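Local atomic coordinates of chloride intracellular channel exc-4 (Caenorhabditis elegans, PDB entry 2YV9), a protein that may insert into membranes to form chloride channels and is required to control lumen size as the worm's excretory canal grows. Residues 72-77 with 88-93; 80-85 with 99-104; 201-206 with 266-271; 211-216 with 270-275. All coordinates share one frame; numbering follows the deposited sequence.

Interaction 1. Residues 72-77 with 88-93; sequences KNFLGA and ELTYTD. With CA (calcium ion), chain C.
Phe-74 and Ala-77 reach across to Thr-90 and Thr-92 in the thioredoxin-like N-terminal domain of this GST-fold protein, joining the end of helix 68-74 to the edge strand 89-91. The contact is small and lies near the surface.

Its apolar part consists of two touches. At the rim of the Phe-74 ring, CE1 lies 4.2 Å from CG2 of Thr-90, with the methyl close to the ring plane. The rest of that ring packs on Ile-81 and Ile-83 of the adjoining strand and meets Phe-70 and Tyr-23. Further along, CB of Ala-77 comes to 3.9 Å from CB of Thr-92.

Within segment 72-77 a backbone bond closes the turn. Leu-75 leaves the helix with positive phi, and the type I' turn from Phe-74 to Ala-77 has Ala-77 N on Phe-74 O at 2.9 Å. This turn carries Ala-77 over to Thr-92.

Metal binding occupies the far end. Thr-92 contributes its carbonyl O at 2.6 Å from the calcium. Gln-78 and Pro-80 complete the protein ligands through their carbonyl O atoms, so the ion ties the chain after the turn to the end of strand 89-91. Water 1 sits 2.7 Å from the metal.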
# COMPACT_ATOMS: atom_id res chain seq x y z
N LYS A 72 -15.15 4.36 7.62
CA LYS A 72 -15.52 5.75 7.53
C LYS A 72 -14.34 6.66 7.86
O LYS A 72 -14.16 7.71 7.22
CB LYS A 72 -16.67 6.04 8.50
CG LYS A 72 -17.32 7.37 8.25
CD LYS A 72 -18.34 7.72 9.33
CE LYS A 72 -19.46 6.73 9.43
NZ LYS A 72 -20.62 7.34 10.14
N ASN A 73 -13.58 6.29 8.88
CA ASN A 73 -12.38 7.09 9.25
C ASN A 73 -11.28 7.17 8.19
O ASN A 73 -10.64 8.21 8.06
CB ASN A 73 -11.80 6.62 10.58
CG ASN A 73 -12.69 6.96 11.75
OD1 ASN A 73 -13.68 7.67 11.62
ND2 ASN A 73 -12.33 6.46 12.92
N PHE A 74 -11.07 6.09 7.43
CA PHE A 74 -10.01 6.04 6.41
C PHE A 74 -10.49 5.80 4.99
O PHE A 74 -9.70 5.51 4.08
CB PHE A 74 -8.95 5.02 6.83
CG PHE A 74 -8.33 5.34 8.15
CD1 PHE A 74 -7.39 6.37 8.25
CD2 PHE A 74 -8.73 4.68 9.29
CE1 PHE A 74 -6.84 6.70 9.46
CE2 PHE A 74 -8.18 5.01 10.53
CZ PHE A 74 -7.22 6.02 10.60
N LEU A 75 -11.79 5.97 4.78
CA LEU A 75 -12.38 5.94 3.45
C LEU A 75 -11.87 4.81 2.57
O LEU A 75 -11.57 5.01 1.40
CB LEU A 75 -12.19 7.27 2.73
CG LEU A 75 -12.83 8.48 3.39
CD1 LEU A 75 -12.48 9.74 2.64
CD2 LEU A 75 -14.41 8.31 3.42
N GLY A 76 -11.81 3.61 3.14
CA GLY A 76 -11.47 2.41 2.36
C GLY A 76 -10.00 2.04 2.35
O GLY A 76 -9.60 1.01 1.80
N ALA A 77 -9.15 2.90 2.90
CA ALA A 77 -7.74 2.54 2.97
C ALA A 77 -7.58 1.37 3.91
O ALA A 77 -8.33 1.25 4.88
CB ALA A 77 -6.95 3.74 3.44
N GLU A 88 -0.55 16.96 11.62
CA GLU A 88 -1.81 16.75 10.88
C GLU A 88 -1.69 15.82 9.68
O GLU A 88 -2.38 16.01 8.68
CB GLU A 88 -2.38 18.09 10.39
CG GLU A 88 -2.47 19.13 11.47
CD GLU A 88 -3.45 20.25 11.17
OE1 GLU A 88 -4.23 20.16 10.19
OE2 GLU A 88 -3.42 21.23 11.95
N LEU A 89 -0.85 14.80 9.77
CA LEU A 89 -0.58 13.95 8.60
C LEU A 89 -1.07 12.53 8.81
O LEU A 89 -1.03 11.98 9.91
CB LEU A 89 0.91 13.94 8.25
CG LEU A 89 1.52 15.24 7.73
CD1 LEU A 89 3.04 15.08 7.53
CD2 LEU A 89 0.84 15.75 6.43
N THR A 90 -1.56 11.96 7.72
CA THR A 90 -2.01 10.59 7.67
C THR A 90 -1.37 9.93 6.46
O THR A 90 -1.54 10.38 5.34
CB THR A 90 -3.53 10.51 7.55
OG1 THR A 90 -4.11 11.14 8.70
CG2 THR A 90 -3.99 9.08 7.48
N TYR A 91 -0.58 8.89 6.69
CA TYR A 91 0.08 8.16 5.61
C TYR A 91 -0.66 6.85 5.38
O TYR A 91 -0.48 5.88 6.14
CB TYR A 91 1.54 7.88 5.98
CG TYR A 91 2.30 9.06 6.57
CD1 TYR A 91 2.85 10.04 5.76
CD2 TYR A 91 2.46 9.19 7.94
CE1 TYR A 91 3.59 11.12 6.30
CE2 TYR A 91 3.21 10.26 8.51
CZ TYR A 91 3.76 11.23 7.67
OH TYR A 91 4.46 12.34 8.18
N THR A 92 -1.49 6.80 4.34
CA THR A 92 -2.31 5.62 4.09
C THR A 92 -1.68 4.69 3.05
O THR A 92 -2.01 3.52 3.01
CB THR A 92 -3.75 5.98 3.67
OG1 THR A 92 -3.71 6.70 2.44
CG2 THR A 92 -4.41 6.83 4.76
N ASP A 93 -0.73 5.20 2.25
CA ASP A 93 -0.15 4.49 1.13
C ASP A 93 1.22 4.02 1.55
O ASP A 93 1.96 4.78 2.21
CB ASP A 93 -0.03 5.40 -0.10
CG ASP A 93 0.47 4.66 -1.34
OD1 ASP A 93 1.67 4.31 -1.38
OD2 ASP A 93 -0.32 4.44 -2.30
CA CA C . -1.75 0.95 3.30
O HOH W 1 -2.41 -1.50 2.44

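Interaction 2. Residues 80-85 with 99-104. With CA (calcium ion), chain C.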
# COMPACT_ATOMS: atom_id res chain seq x y z
N PRO A 80 -1.39 -1.48 6.44
CA PRO A 80 -0.92 -0.50 7.42
C PRO A 80 -1.24 0.95 7.05
O PRO A 80 -1.21 1.35 5.87
CB PRO A 80 0.60 -0.67 7.36
CG PRO A 80 0.85 -1.16 5.96
CD PRO A 80 -0.29 -1.98 5.59
N ILE A 81 -1.55 1.72 8.09
CA ILE A 81 -1.79 3.14 7.99
C ILE A 81 -1.01 3.78 9.16
O ILE A 81 -1.06 3.28 10.29
CB ILE A 81 -3.31 3.52 8.15
CG1 ILE A 81 -4.06 3.07 6.91
CG2 ILE A 81 -3.49 4.99 8.25
CD1 ILE A 81 -5.56 3.01 7.14
N MET A 82 -0.32 4.89 8.91
CA MET A 82 0.47 5.58 9.92
C MET A 82 -0.01 7.00 10.06
O MET A 82 -0.24 7.71 9.02
CB MET A 82 1.96 5.52 9.59
CG MET A 82 2.85 5.97 10.76
SD MET A 82 4.59 5.65 10.42
CE MET A 82 5.01 6.80 9.15
N ILE A 83 -0.22 7.42 11.34
CA ILE A 83 -0.72 8.74 11.66
C ILE A 83 0.33 9.54 12.38
O ILE A 83 1.01 9.00 13.30
CB ILE A 83 -1.96 8.72 12.60
CG1 ILE A 83 -2.99 7.72 12.10
CG2 ILE A 83 -2.58 10.09 12.63
CD1 ILE A 83 -3.37 7.94 10.77
N GLU A 84 0.52 10.77 11.94
CA GLU A 84 1.43 11.72 12.68
C GLU A 84 0.60 12.95 13.00
O GLU A 84 0.62 13.96 12.32
CB GLU A 84 2.66 12.05 11.87
CG GLU A 84 3.77 12.76 12.66
CD GLU A 84 5.10 12.75 11.91
OE1 GLU A 84 5.17 12.26 10.74
OE2 GLU A 84 6.09 13.28 12.46
N GLU A 85 -0.16 12.83 14.06
CA GLU A 85 -1.20 13.80 14.39
C GLU A 85 -0.63 15.20 14.63
O GLU A 85 -1.22 16.18 14.21
CB GLU A 85 -1.96 13.34 15.60
CG GLU A 85 -3.40 13.38 15.38
CD GLU A 85 -4.17 12.93 16.57
OE1 GLU A 85 -3.66 12.14 17.37
OE2 GLU A 85 -5.31 13.41 16.68
N GLY A 99 8.36 6.31 3.06
CA GLY A 99 9.00 7.63 2.82
C GLY A 99 9.28 8.37 4.12
O GLY A 99 10.36 8.95 4.34
N ARG A 100 8.31 8.37 4.99
CA ARG A 100 8.44 9.09 6.26
C ARG A 100 9.48 8.38 7.17
O ARG A 100 10.32 9.02 7.81
CB ARG A 100 7.10 9.24 6.98
CG ARG A 100 7.20 10.00 8.33
CD ARG A 100 7.82 11.41 8.18
NE ARG A 100 7.78 12.07 9.48
CZ ARG A 100 8.76 12.82 10.00
NH1 ARG A 100 9.87 13.05 9.33
NH2 ARG A 100 8.61 13.33 11.23
N ILE A 101 9.44 7.05 7.20
CA ILE A 101 10.39 6.29 8.04
C ILE A 101 11.80 6.43 7.46
O ILE A 101 12.76 6.59 8.22
CB ILE A 101 9.96 4.81 8.21
CG1 ILE A 101 8.53 4.71 8.76
CG2 ILE A 101 10.97 4.05 9.10
CD1 ILE A 101 7.97 3.27 8.67
N PHE A 102 11.93 6.41 6.14
CA PHE A 102 13.21 6.59 5.44
C PHE A 102 13.81 7.95 5.79
O PHE A 102 15.04 8.05 6.02
CB PHE A 102 12.95 6.54 3.93
CG PHE A 102 14.18 6.76 3.08
CD1 PHE A 102 14.84 5.68 2.54
CD2 PHE A 102 14.63 8.03 2.79
CE1 PHE A 102 15.97 5.85 1.73
CE2 PHE A 102 15.77 8.21 2.02
CZ PHE A 102 16.41 7.11 1.47
N HIS A 103 12.96 8.97 5.82
CA HIS A 103 13.39 10.34 6.09
C HIS A 103 13.98 10.41 7.48
O HIS A 103 15.11 10.91 7.67
CB HIS A 103 12.24 11.35 5.97
CG HIS A 103 12.67 12.76 6.22
ND1 HIS A 103 12.79 13.29 7.49
CD2 HIS A 103 13.07 13.73 5.36
CE1 HIS A 103 13.22 14.54 7.40
NE2 HIS A 103 13.40 14.83 6.12
N LEU A 104 13.21 9.93 8.45
CA LEU A 104 13.60 9.93 9.85
C LEU A 104 14.88 9.11 10.07
O LEU A 104 15.77 9.55 10.81
CB LEU A 104 12.51 9.36 10.77
CG LEU A 104 11.35 10.31 11.09
CD1 LEU A 104 10.19 9.60 11.78
CD2 LEU A 104 11.82 11.51 11.98
CA CA C . -1.75 0.95 3.30
O HOH W 1 -2.41 -1.50 2.44
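Glu-84 and Arg-100 form a side-on, two-pronged salt bridge between strand 81-84 and helix 94-107. Arg-100 NE gives its hydrogen to Glu-84 OE1 at 2.9 Å, and Arg-100 NH2 gives one to Glu-84 OE2 at 2.8 Å. Each oxygen accepts through its syn lone pair, and both bonds are fairly straight. Carboxylate and guanidinium meet edge to edge, and the paired bonds hold them in nearly one plane.

Glu-84 runs out extended from the strand, CG anti to its own N, whereas the arginine chain bends at chi2 (57°) and presents NE and NH2 together. On one face of the guanidinium lies CG of Leu-104. Tyr-91 OH also hydrogen-bonds to Glu-84 OE1, a second bond that probably helps to fix the carboxylate's rotation.

Met-82 fills the apolar part. It reaches out straight through chi2, then turns at chi3 (70°), bringing CE to 3.9 Å from Arg-100 CB and 4.1 Å from Ile-101 CG1.

In this thioredoxin-like domain the helix covers the sheet, and the strand is entered, as is usual for the fold, through a cis peptide at Pro-80, whose O binds the calcium ion at 2.7 Å. The axes of helical segment 99-104 and strand 81-84 approach to 11.4 Å, 55° apart, with Leu-20 of strand 19-25 touching Met-82, Glu-84 and Leu-104, and Glu-46 of helix 38-52 meeting Ile-101.

Interaction 3. Residues 201-206 with 266-271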
# COMPACT_ATOMS: atom_id res chain seq x y z
N HIS A 201 6.45 -16.94 8.61
CA HIS A 201 5.18 -17.41 8.00
C HIS A 201 5.39 -18.79 7.34
O HIS A 201 4.60 -19.74 7.51
CB HIS A 201 4.63 -16.45 6.94
CG HIS A 201 3.98 -15.23 7.50
ND1 HIS A 201 2.89 -14.63 6.89
CD2 HIS A 201 4.21 -14.54 8.64
CE1 HIS A 201 2.54 -13.58 7.60
NE2 HIS A 201 3.30 -13.51 8.68
N ILE A 202 6.48 -18.91 6.56
CA ILE A 202 6.72 -20.14 5.85
C ILE A 202 6.92 -21.27 6.87
O ILE A 202 6.45 -22.39 6.67
CB ILE A 202 7.96 -20.00 4.94
CG1 ILE A 202 7.58 -19.14 3.76
CG2 ILE A 202 8.41 -21.29 4.49
CD1 ILE A 202 8.73 -18.72 2.84
N ARG A 203 7.64 -20.99 7.97
CA ARG A 203 7.90 -22.03 8.97
C ARG A 203 6.61 -22.52 9.64
O ARG A 203 6.32 -23.71 9.69
CB ARG A 203 8.86 -21.52 10.05
CG ARG A 203 9.74 -22.60 10.60
CD ARG A 203 9.20 -23.28 11.80
NE ARG A 203 9.97 -24.48 12.16
CZ ARG A 203 10.40 -24.79 13.38
NH1 ARG A 203 10.16 -24.01 14.41
NH2 ARG A 203 11.03 -25.93 13.59
N ILE A 204 5.83 -21.57 10.12
CA ILE A 204 4.55 -21.88 10.79
C ILE A 204 3.58 -22.55 9.85
O ILE A 204 2.96 -23.56 10.20
CB ILE A 204 3.92 -20.60 11.38
CG1 ILE A 204 4.80 -19.96 12.46
CG2 ILE A 204 2.52 -20.89 12.01
CD1 ILE A 204 5.28 -20.91 13.55
N ILE A 205 3.39 -22.01 8.65
CA ILE A 205 2.42 -22.58 7.69
C ILE A 205 2.94 -23.95 7.19
O ILE A 205 2.19 -24.91 7.03
CB ILE A 205 2.13 -21.63 6.54
CG1 ILE A 205 1.40 -20.40 7.05
CG2 ILE A 205 1.26 -22.32 5.42
CD1 ILE A 205 0.11 -20.72 7.86
N GLY A 206 4.25 -24.05 6.96
CA GLY A 206 4.80 -25.36 6.65
C GLY A 206 4.50 -26.45 7.67
O GLY A 206 4.00 -27.57 7.30
N THR A 266 -0.17 -18.78 20.95
CA THR A 266 1.23 -19.09 21.28
C THR A 266 2.09 -18.51 20.17
O THR A 266 1.60 -18.29 19.08
CB THR A 266 1.47 -20.60 21.32
OG1 THR A 266 1.02 -21.22 20.10
CG2 THR A 266 0.71 -21.22 22.48
N LYS A 267 3.38 -18.30 20.45
CA LYS A 267 4.31 -17.79 19.48
C LYS A 267 5.51 -18.74 19.48
O LYS A 267 6.36 -18.68 20.38
CB LYS A 267 4.83 -16.40 19.87
CG LYS A 267 3.91 -15.23 19.70
CD LYS A 267 4.76 -13.94 19.68
CE LYS A 267 4.03 -12.75 20.25
NZ LYS A 267 5.00 -11.64 20.39
N THR A 268 5.58 -19.59 18.47
CA THR A 268 6.59 -20.63 18.42
C THR A 268 7.85 -20.05 17.78
O THR A 268 7.90 -19.89 16.57
CB THR A 268 6.08 -21.83 17.60
OG1 THR A 268 4.94 -22.39 18.26
CG2 THR A 268 7.14 -22.89 17.46
N HIS A 269 8.83 -19.73 18.61
CA HIS A 269 10.12 -19.24 18.20
C HIS A 269 11.20 -20.20 18.65
O HIS A 269 12.03 -19.86 19.47
CB HIS A 269 10.37 -17.87 18.82
CG HIS A 269 9.47 -16.80 18.30
ND1 HIS A 269 9.43 -15.53 18.82
CD2 HIS A 269 8.57 -16.83 17.29
CE1 HIS A 269 8.56 -14.81 18.13
NE2 HIS A 269 8.01 -15.58 17.22
N THR A 270 11.18 -21.38 18.05
CA THR A 270 12.00 -22.49 18.48
C THR A 270 12.74 -23.06 17.31
O THR A 270 12.14 -23.45 16.31
CB THR A 270 11.08 -23.56 19.06
OG1 THR A 270 10.51 -23.04 20.26
CG2 THR A 270 11.83 -24.84 19.33
N ILE A 271 14.06 -23.12 17.43
CA ILE A 271 14.93 -23.69 16.45
C ILE A 271 15.06 -25.21 16.67
O ILE A 271 15.19 -25.66 17.82
CB ILE A 271 16.35 -23.08 16.61
CG1 ILE A 271 16.26 -21.54 16.54
CG2 ILE A 271 17.30 -23.66 15.56
CD1 ILE A 271 15.63 -20.98 15.26
O HOH W 2 9.35 -21.17 14.71
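Thr-268 is the first residue of segment 266-271 to meet residues 201-206 of helix 190-210. Its CB lies 4.2 Å from CD1 of Ile-204, and its carbonyl O is 4.1 Å from the same methyl. The isoleucine CB does not aim at the loop; CG1 stands beside the backbone N (chi1 -62°), and CD1 at its end makes the approach. The Thr-268 hydroxyl is engaged elsewhere, by Asp-241 at the start of helix 241-251. Its carbonyl O accepts a hydrogen from water 2 at 2.7 Å, and that water accepts one from Arg-203 NH1 at 3.0 Å, lying in the guanidinium plane.

The helix belongs to the all-helical C-terminal domain of the GST fold, and the loop crosses its flank on the way from helix 258-262 to helix 273-280. CB of His-269 is directed away from the helix, although its ring swings back nearer and stacks on Tyr-229.

At Thr-270 the carbonyl O is met directly by Arg-203 NH1, 2.8 Å away, but the N-H...O angle of 126° makes this a weak bond, approached obliquely to the guanidinium. The arginine's stronger polar partner is Asp-213, which forms a salt bridge with NE. Arg-203 gets to the loop through a chain bent at chi2 (-92°). After Thr-270, CB of Ile-271 is directed away from the helix, and its side chain packs on Trp-222, Ile-225 and Leu-226 of helix 219-228.

Interaction 4. Residues 211-216 with 270-275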
# COMPACT_ATOMS: atom_id res chain seq x y z
N GLY A 211 2.95 -29.48 5.69
CA GLY A 211 3.63 -30.77 5.88
C GLY A 211 5.13 -30.74 5.66
O GLY A 211 5.72 -31.72 5.23
N PHE A 212 5.79 -29.63 6.03
CA PHE A 212 7.22 -29.51 5.83
C PHE A 212 7.80 -28.44 6.76
O PHE A 212 7.10 -27.55 7.21
CB PHE A 212 7.54 -29.22 4.35
CG PHE A 212 7.29 -27.79 3.92
CD1 PHE A 212 8.30 -26.83 4.01
CD2 PHE A 212 6.06 -27.40 3.42
CE1 PHE A 212 8.10 -25.52 3.63
CE2 PHE A 212 5.84 -26.08 3.03
CZ PHE A 212 6.86 -25.14 3.11
N ASP A 213 9.10 -28.59 7.05
CA ASP A 213 9.85 -27.57 7.78
C ASP A 213 10.89 -27.00 6.82
O ASP A 213 11.14 -27.55 5.72
CB ASP A 213 10.57 -28.20 8.98
CG ASP A 213 10.87 -27.20 10.10
OD1 ASP A 213 10.58 -26.00 9.97
OD2 ASP A 213 11.34 -27.67 11.15
N ILE A 214 11.45 -25.87 7.22
CA ILE A 214 12.49 -25.22 6.44
C ILE A 214 13.68 -26.18 6.59
O ILE A 214 13.97 -26.58 7.71
CB ILE A 214 12.80 -23.82 7.01
CG1 ILE A 214 11.67 -22.82 6.73
CG2 ILE A 214 14.15 -23.29 6.46
CD1 ILE A 214 11.83 -21.53 7.45
N PRO A 215 14.29 -26.66 5.48
CA PRO A 215 15.25 -27.75 5.64
C PRO A 215 16.33 -27.52 6.69
O PRO A 215 16.93 -26.44 6.74
CB PRO A 215 15.84 -27.91 4.25
CG PRO A 215 14.70 -27.48 3.31
CD PRO A 215 14.03 -26.36 4.06
N HIS A 216 16.58 -28.53 7.52
CA HIS A 216 17.46 -28.40 8.69
C HIS A 216 18.96 -28.28 8.35
O HIS A 216 19.78 -27.89 9.19
CB HIS A 216 17.19 -29.61 9.61
CG HIS A 216 15.84 -29.56 10.25
ND1 HIS A 216 15.43 -30.46 11.21
CD2 HIS A 216 14.80 -28.71 10.05
CE1 HIS A 216 14.20 -30.15 11.59
NE2 HIS A 216 13.80 -29.09 10.92
N THR A 270 11.18 -21.38 18.05
CA THR A 270 12.00 -22.49 18.48
C THR A 270 12.74 -23.06 17.31
O THR A 270 12.14 -23.45 16.31
CB THR A 270 11.08 -23.56 19.06
OG1 THR A 270 10.51 -23.04 20.26
CG2 THR A 270 11.83 -24.84 19.33
N ILE A 271 14.06 -23.12 17.43
CA ILE A 271 14.93 -23.69 16.45
C ILE A 271 15.06 -25.21 16.67
O ILE A 271 15.19 -25.66 17.82
CB ILE A 271 16.35 -23.08 16.61
CG1 ILE A 271 16.26 -21.54 16.54
CG2 ILE A 271 17.30 -23.66 15.56
CD1 ILE A 271 15.63 -20.98 15.26
N PRO A 272 15.03 -26.01 15.60
CA PRO A 272 15.25 -27.44 15.84
C PRO A 272 16.57 -27.74 16.56
O PRO A 272 17.59 -27.02 16.40
CB PRO A 272 15.25 -28.05 14.43
CG PRO A 272 14.43 -27.09 13.63
CD PRO A 272 14.76 -25.73 14.18
N GLU A 273 16.56 -28.85 17.30
CA GLU A 273 17.65 -29.16 18.21
C GLU A 273 19.01 -29.32 17.52
O GLU A 273 20.03 -28.78 17.99
CB GLU A 273 17.34 -30.46 18.97
CG GLU A 273 18.44 -30.94 19.92
CD GLU A 273 17.91 -32.00 20.86
OE1 GLU A 273 17.97 -33.19 20.46
OE2 GLU A 273 17.37 -31.63 21.93
N LYS A 274 19.03 -30.16 16.49
CA LYS A 274 20.29 -30.49 15.79
C LYS A 274 20.77 -29.27 15.05
O LYS A 274 21.97 -29.05 14.89
CB LYS A 274 20.07 -31.63 14.80
CG LYS A 274 21.33 -32.10 14.05
CD LYS A 274 22.53 -32.33 14.97
CE LYS A 274 23.67 -33.01 14.23
NZ LYS A 274 24.76 -33.34 15.19
N VAL A 275 19.83 -28.44 14.61
CA VAL A 275 20.18 -27.18 13.91
C VAL A 275 20.82 -26.20 14.87
O VAL A 275 21.78 -25.51 14.54
CB VAL A 275 18.95 -26.54 13.27
CG1 VAL A 275 19.29 -25.14 12.69
CG2 VAL A 275 18.35 -27.46 12.21
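His-216 lays one ring face against Pro-272, and this CH-pi contact is the tight part of the meeting. Pro-272 CG sits 3.8 Å from the ring centroid, 28° off the normal and displaced toward the rim, so that His-216 NE2 is its closest ring atom at 3.4 Å. Next to it, Val-275 brings CG2 to 3.6 Å from His-216 CB and to 3.4 Å from the His-216 carbonyl O, the two side chains crossing at about a right angle.

A histidine-carboxylate bond within the first segment helps to set the ring's orientation. His-216 NE2 donates to Asp-213 OD2 at 2.8 Å along an almost straight line (175°). The acceptor lies in the imidazole plane, while the nitrogen approaches from above the plane of the carboxylate. The aspartate is itself held by Arg-203, and OD1 takes a weak bond from Ile-214 N.

The outer side is looser. Lys-274 starts toward the loop, but the end of its chain leads away, and CB of Glu-273 is directed away; both are exposed, as is His-216 itself.

In the GST-like helical domain, Pro-272 occupies the N-cap position of helix 273-280. Loop 211-216 links helices 190-210 and 219-228, and Trp-222 of the latter touches both Pro-272 and Val-275.

Overall arrangement
From the N terminus, interaction 1 comes first, closing the loop from helix 68-74 to strand 89-91. Interaction 2 crosses it: strand 81-84 lies between the two segments of interaction 1, while helical segment 99-104 comes after both. The two share the calcium site, and their strands are neighbours in one sheet of the N-terminal domain. Much later, interactions 3 and 4 close long loops of helices in the C-terminal domain. Both end on the same stretch, sharing Thr-270 and Ile-271, with interaction 4 opening and closing slightly later, so they are staggered rather than nested. Interactions 1 and 3 have centres about 32 Å apart, on opposite sides of the chain's centre.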